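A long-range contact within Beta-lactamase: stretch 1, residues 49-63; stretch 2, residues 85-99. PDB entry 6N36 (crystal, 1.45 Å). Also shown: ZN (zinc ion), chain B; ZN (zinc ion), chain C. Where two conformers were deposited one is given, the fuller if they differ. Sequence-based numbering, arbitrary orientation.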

# COMPACT_ATOMS: atom_id res chain seq x y z
N ILE A 49 11.82 -0.16 -6.83
CA ILE A 49 10.75 0.58 -6.12
C ILE A 49 10.17 -0.41 -5.11
O ILE A 49 9.76 -1.54 -5.48
CB ILE A 49 9.70 1.14 -7.07
CG1 ILE A 49 10.30 1.95 -8.24
CG2 ILE A 49 8.65 1.92 -6.29
CD1 ILE A 49 10.38 1.18 -9.52
N LEU A 50 10.03 0.05 -3.86
CA LEU A 50 9.30 -0.71 -2.80
C LEU A 50 8.01 0.02 -2.46
O LEU A 50 8.07 1.22 -2.16
CB LEU A 50 10.17 -0.80 -1.55
CG LEU A 50 9.48 -1.47 -0.36
CD1 LEU A 50 9.27 -2.94 -0.62
CD2 LEU A 50 10.29 -1.21 0.92
N ILE A 51 6.89 -0.70 -2.53
CA ILE A 51 5.59 -0.18 -2.05
C ILE A 51 5.27 -0.89 -0.74
O ILE A 51 4.98 -2.07 -0.76
CB ILE A 51 4.48 -0.37 -3.09
CG1 ILE A 51 4.83 0.25 -4.45
CG2 ILE A 51 3.20 0.20 -2.51
CD1 ILE A 51 3.84 -0.09 -5.54
N ASN A 52 5.30 -0.10 0.33
CA ASN A 52 4.96 -0.47 1.73
C ASN A 52 6.05 -1.26 2.42
O ASN A 52 6.81 -2.03 1.80
CB ASN A 52 3.66 -1.27 1.85
CG ASN A 52 2.42 -0.46 1.52
OD1 ASN A 52 2.45 0.78 1.54
ND2 ASN A 52 1.33 -1.16 1.19
N THR A 53 6.10 -1.07 3.72
CA THR A 53 6.72 -2.02 4.68
C THR A 53 5.61 -2.74 5.41
O THR A 53 4.45 -2.64 5.04
CB THR A 53 7.74 -1.36 5.61
OG1 THR A 53 7.03 -0.60 6.60
CG2 THR A 53 8.77 -0.51 4.90
N GLY A 54 5.96 -3.54 6.42
CA GLY A 54 5.00 -3.96 7.43
C GLY A 54 5.18 -3.15 8.70
O GLY A 54 5.51 -1.99 8.66
N VAL A 55 5.04 -3.79 9.84
CA VAL A 55 5.25 -3.14 11.14
C VAL A 55 6.75 -2.99 11.39
O VAL A 55 7.57 -3.55 10.64
CB VAL A 55 4.57 -3.93 12.27
CG1 VAL A 55 3.07 -3.93 12.08
CG2 VAL A 55 5.14 -5.33 12.37
N ALA A 56 7.12 -2.30 12.45
CA ALA A 56 8.54 -2.18 12.85
C ALA A 56 9.17 -3.57 12.93
O ALA A 56 8.53 -4.50 13.40
CB ALA A 56 8.66 -1.47 14.16
N GLY A 57 10.40 -3.68 12.41
CA GLY A 57 11.10 -4.97 12.35
C GLY A 57 10.97 -5.63 10.99
O GLY A 57 11.79 -6.52 10.69
N SER A 58 10.03 -5.19 10.15
CA SER A 58 9.80 -5.88 8.86
C SER A 58 10.91 -5.57 7.83
O SER A 58 10.98 -6.30 6.83
CB SER A 58 8.41 -5.58 8.36
OG SER A 58 8.26 -4.18 8.10
N ASP A 59 11.79 -4.61 8.09
CA ASP A 59 12.99 -4.38 7.23
C ASP A 59 13.81 -5.67 7.15
O ASP A 59 14.36 -5.98 6.05
CB ASP A 59 13.77 -3.16 7.72
CG ASP A 59 14.17 -3.21 9.19
OD1 ASP A 59 13.28 -3.35 10.05
OD2 ASP A 59 15.40 -3.06 9.48
N THR A 60 13.92 -6.42 8.24
CA THR A 60 14.67 -7.69 8.23
C THR A 60 14.05 -8.66 7.22
O THR A 60 14.84 -9.33 6.45
CB THR A 60 14.70 -8.31 9.64
OG1 THR A 60 15.40 -7.35 10.44
CG2 THR A 60 15.41 -9.64 9.66
N LEU A 61 12.72 -8.81 7.22
CA LEU A 61 11.99 -9.75 6.33
C LEU A 61 12.10 -9.27 4.88
O LEU A 61 12.25 -10.13 3.99
CB LEU A 61 10.52 -9.86 6.74
CG LEU A 61 10.13 -11.07 7.60
CD1 LEU A 61 8.78 -11.60 7.14
CD2 LEU A 61 11.17 -12.17 7.58
N ILE A 62 12.01 -7.98 4.68
CA ILE A 62 12.12 -7.40 3.30
C ILE A 62 13.51 -7.74 2.75
O ILE A 62 13.58 -8.27 1.62
CB ILE A 62 11.89 -5.89 3.31
CG1 ILE A 62 10.42 -5.61 3.62
CG2 ILE A 62 12.31 -5.20 2.01
CD1 ILE A 62 10.17 -4.18 4.04
N LYS A 63 14.56 -7.53 3.53
CA LYS A 63 15.96 -7.83 3.09
C LYS A 63 16.07 -9.32 2.75
O LYS A 63 16.64 -9.71 1.67
CB LYS A 63 16.93 -7.29 4.15
CG LYS A 63 18.40 -7.43 3.80
CD LYS A 63 19.29 -6.88 4.90
CE LYS A 63 20.76 -6.92 4.52
NZ LYS A 63 21.01 -7.85 3.40
N HIS A 85 -0.30 4.45 7.81
CA HIS A 85 -0.57 3.74 9.08
C HIS A 85 0.62 2.86 9.42
O HIS A 85 1.32 2.37 8.51
CB HIS A 85 -1.86 2.92 9.00
CG HIS A 85 -3.13 3.70 9.16
ND1 HIS A 85 -4.38 3.21 8.76
CD2 HIS A 85 -3.35 4.94 9.64
CE1 HIS A 85 -5.30 4.11 9.05
NE2 HIS A 85 -4.70 5.17 9.60
N TYR A 86 0.80 2.57 10.70
CA TYR A 86 2.01 1.88 11.19
C TYR A 86 2.18 0.46 10.61
O TYR A 86 3.31 -0.06 10.67
CB TYR A 86 2.03 1.87 12.72
CG TYR A 86 1.08 0.91 13.36
CD1 TYR A 86 -0.23 1.27 13.62
CD2 TYR A 86 1.50 -0.34 13.80
CE1 TYR A 86 -1.11 0.42 14.28
CE2 TYR A 86 0.66 -1.19 14.50
CZ TYR A 86 -0.65 -0.80 14.74
OH TYR A 86 -1.52 -1.62 15.39
N ASP A 87 1.12 -0.20 10.17
CA ASP A 87 1.23 -1.55 9.55
C ASP A 87 1.75 -1.49 8.11
O ASP A 87 2.08 -2.55 7.55
CB ASP A 87 -0.08 -2.33 9.67
CG ASP A 87 -1.29 -1.66 9.06
OD1 ASP A 87 -1.31 -0.37 9.04
OD2 ASP A 87 -2.25 -2.41 8.65
N HIS A 88 1.85 -0.30 7.48
CA HIS A 88 2.36 -0.13 6.11
C HIS A 88 3.61 0.74 6.05
O HIS A 88 4.27 0.73 4.98
CB HIS A 88 1.28 0.41 5.17
CG HIS A 88 0.04 -0.42 5.29
ND1 HIS A 88 -0.02 -1.74 4.86
CD2 HIS A 88 -1.14 -0.14 5.90
CE1 HIS A 88 -1.22 -2.22 5.22
NE2 HIS A 88 -1.92 -1.23 5.82
N VAL A 89 3.92 1.50 7.12
CA VAL A 89 5.16 2.33 7.16
C VAL A 89 5.97 2.09 8.43
O VAL A 89 6.90 2.86 8.69
CB VAL A 89 4.85 3.82 6.98
CG1 VAL A 89 4.26 4.10 5.61
CG2 VAL A 89 4.02 4.39 8.12
N GLY A 90 5.67 1.04 9.20
CA GLY A 90 6.33 0.82 10.50
C GLY A 90 7.83 0.64 10.37
O GLY A 90 8.53 0.95 11.35
N ALA A 91 8.32 0.11 9.25
CA ALA A 91 9.78 -0.06 9.07
C ALA A 91 10.32 0.92 8.03
O ALA A 91 11.46 0.73 7.55
CB ALA A 91 10.10 -1.49 8.68
N MET A 92 9.55 1.92 7.61
CA MET A 92 9.94 2.78 6.49
C MET A 92 11.18 3.61 6.84
O MET A 92 12.08 3.72 6.00
CB MET A 92 8.78 3.68 6.08
CG MET A 92 8.99 4.32 4.75
SD MET A 92 8.99 3.15 3.34
CE MET A 92 7.25 2.74 3.08
N ALA A 93 11.24 4.17 8.05
CA ALA A 93 12.44 4.93 8.48
C ALA A 93 13.67 4.02 8.45
O ALA A 93 14.75 4.50 7.98
CB ALA A 93 12.26 5.53 9.85
N ALA A 94 13.55 2.79 8.92
CA ALA A 94 14.68 1.83 8.95
C ALA A 94 15.12 1.57 7.52
O ALA A 94 16.33 1.57 7.22
CB ALA A 94 14.33 0.55 9.68
N VAL A 95 14.17 1.29 6.63
CA VAL A 95 14.53 0.98 5.23
C VAL A 95 15.23 2.21 4.61
O VAL A 95 16.28 2.03 3.96
CB VAL A 95 13.31 0.57 4.37
CG1 VAL A 95 13.71 0.47 2.92
CG2 VAL A 95 12.74 -0.74 4.87
N LYS A 96 14.73 3.42 4.85
CA LYS A 96 15.34 4.64 4.25
C LYS A 96 16.76 4.86 4.80
O LYS A 96 17.67 5.13 4.00
CB LYS A 96 14.50 5.87 4.56
CG LYS A 96 14.98 7.14 3.87
CD LYS A 96 14.07 8.33 4.06
CE LYS A 96 14.72 9.62 3.58
NZ LYS A 96 13.91 10.81 3.91
N GLN A 97 16.93 4.63 6.09
CA GLN A 97 18.27 4.77 6.73
C GLN A 97 19.25 3.78 6.10
O GLN A 97 20.42 4.17 5.88
CB GLN A 97 18.20 4.53 8.23
CG GLN A 97 19.54 4.82 8.88
CD GLN A 97 19.58 4.40 10.32
OE1 GLN A 97 18.64 3.78 10.84
NE2 GLN A 97 20.69 4.73 10.96
N GLN A 98 18.81 2.54 5.85
CA GLN A 98 19.70 1.45 5.38
C GLN A 98 20.00 1.55 3.90
O GLN A 98 21.03 0.93 3.52
CB GLN A 98 19.09 0.09 5.74
CG GLN A 98 19.09 -0.15 7.22
CD GLN A 98 18.38 -1.44 7.55
OE1 GLN A 98 18.66 -2.48 6.96
NE2 GLN A 98 17.47 -1.37 8.52
N THR A 99 19.13 2.16 3.08
CA THR A 99 19.21 2.13 1.61
C THR A 99 19.53 3.51 1.05
O THR A 99 19.99 3.55 -0.06
CB THR A 99 17.91 1.63 0.96
OG1 THR A 99 16.90 2.56 1.33
CG2 THR A 99 17.49 0.23 1.38
ZN ZN B . -3.54 -1.71 7.13
ZN ZN C . -4.86 1.46 7.71
O HOH W 1 1.97 -3.51 4.07
O HOH W 2 -3.63 0.29 8.83
O HOH W 3 -5.14 -0.64 6.54
O HOH W 4 -6.24 0.69 9.32

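A side chain's rotamer is often best read from the partners it must reach, and this contact in a beta-lactamase is a compact example. Thr53, at chi1 75° (p), divides its two branches between different tasks. Thr53 OG1 accepts a hydrogen bond from the backbone N of Ala91 (3.0 Å), the residue just before helix 92-99, and donates to Gly54 O (2.9 Å). Thr53 CG2 meets Met92 SD and Val95 CG2, each at 4.0 Å. The backbone joins in, with Thr53 N donating to His88 O at 2.9 Å.

Asp59 is also p (55°), which brings its carboxylate to the second helix: OD2 accepts from Gln98 NE2 at 2.8 Å. Gln98 spans the gap with chi1 m and chi2 t. Alongside this polar link, Asp59 CB packs against Val95 CG2 (3.9 Å).

Ser58, again p, turns inward to its own loop, where OG donates to Val55 O (2.7 Å) and accepts from Gly54 N (2.9 Å); Ala91 CB sits 3.3 Å from that OG.

Absence matters as well. An ideal CB on Gly90 would lie 2.7 Å from Ala56 N, a clash, so the close approach depends on glycine.

His88 NE2 binds the chain B zinc ion at 2.1 Å, while its ND1 reaches across to Thr53 O through a water, 2.8 Å from each.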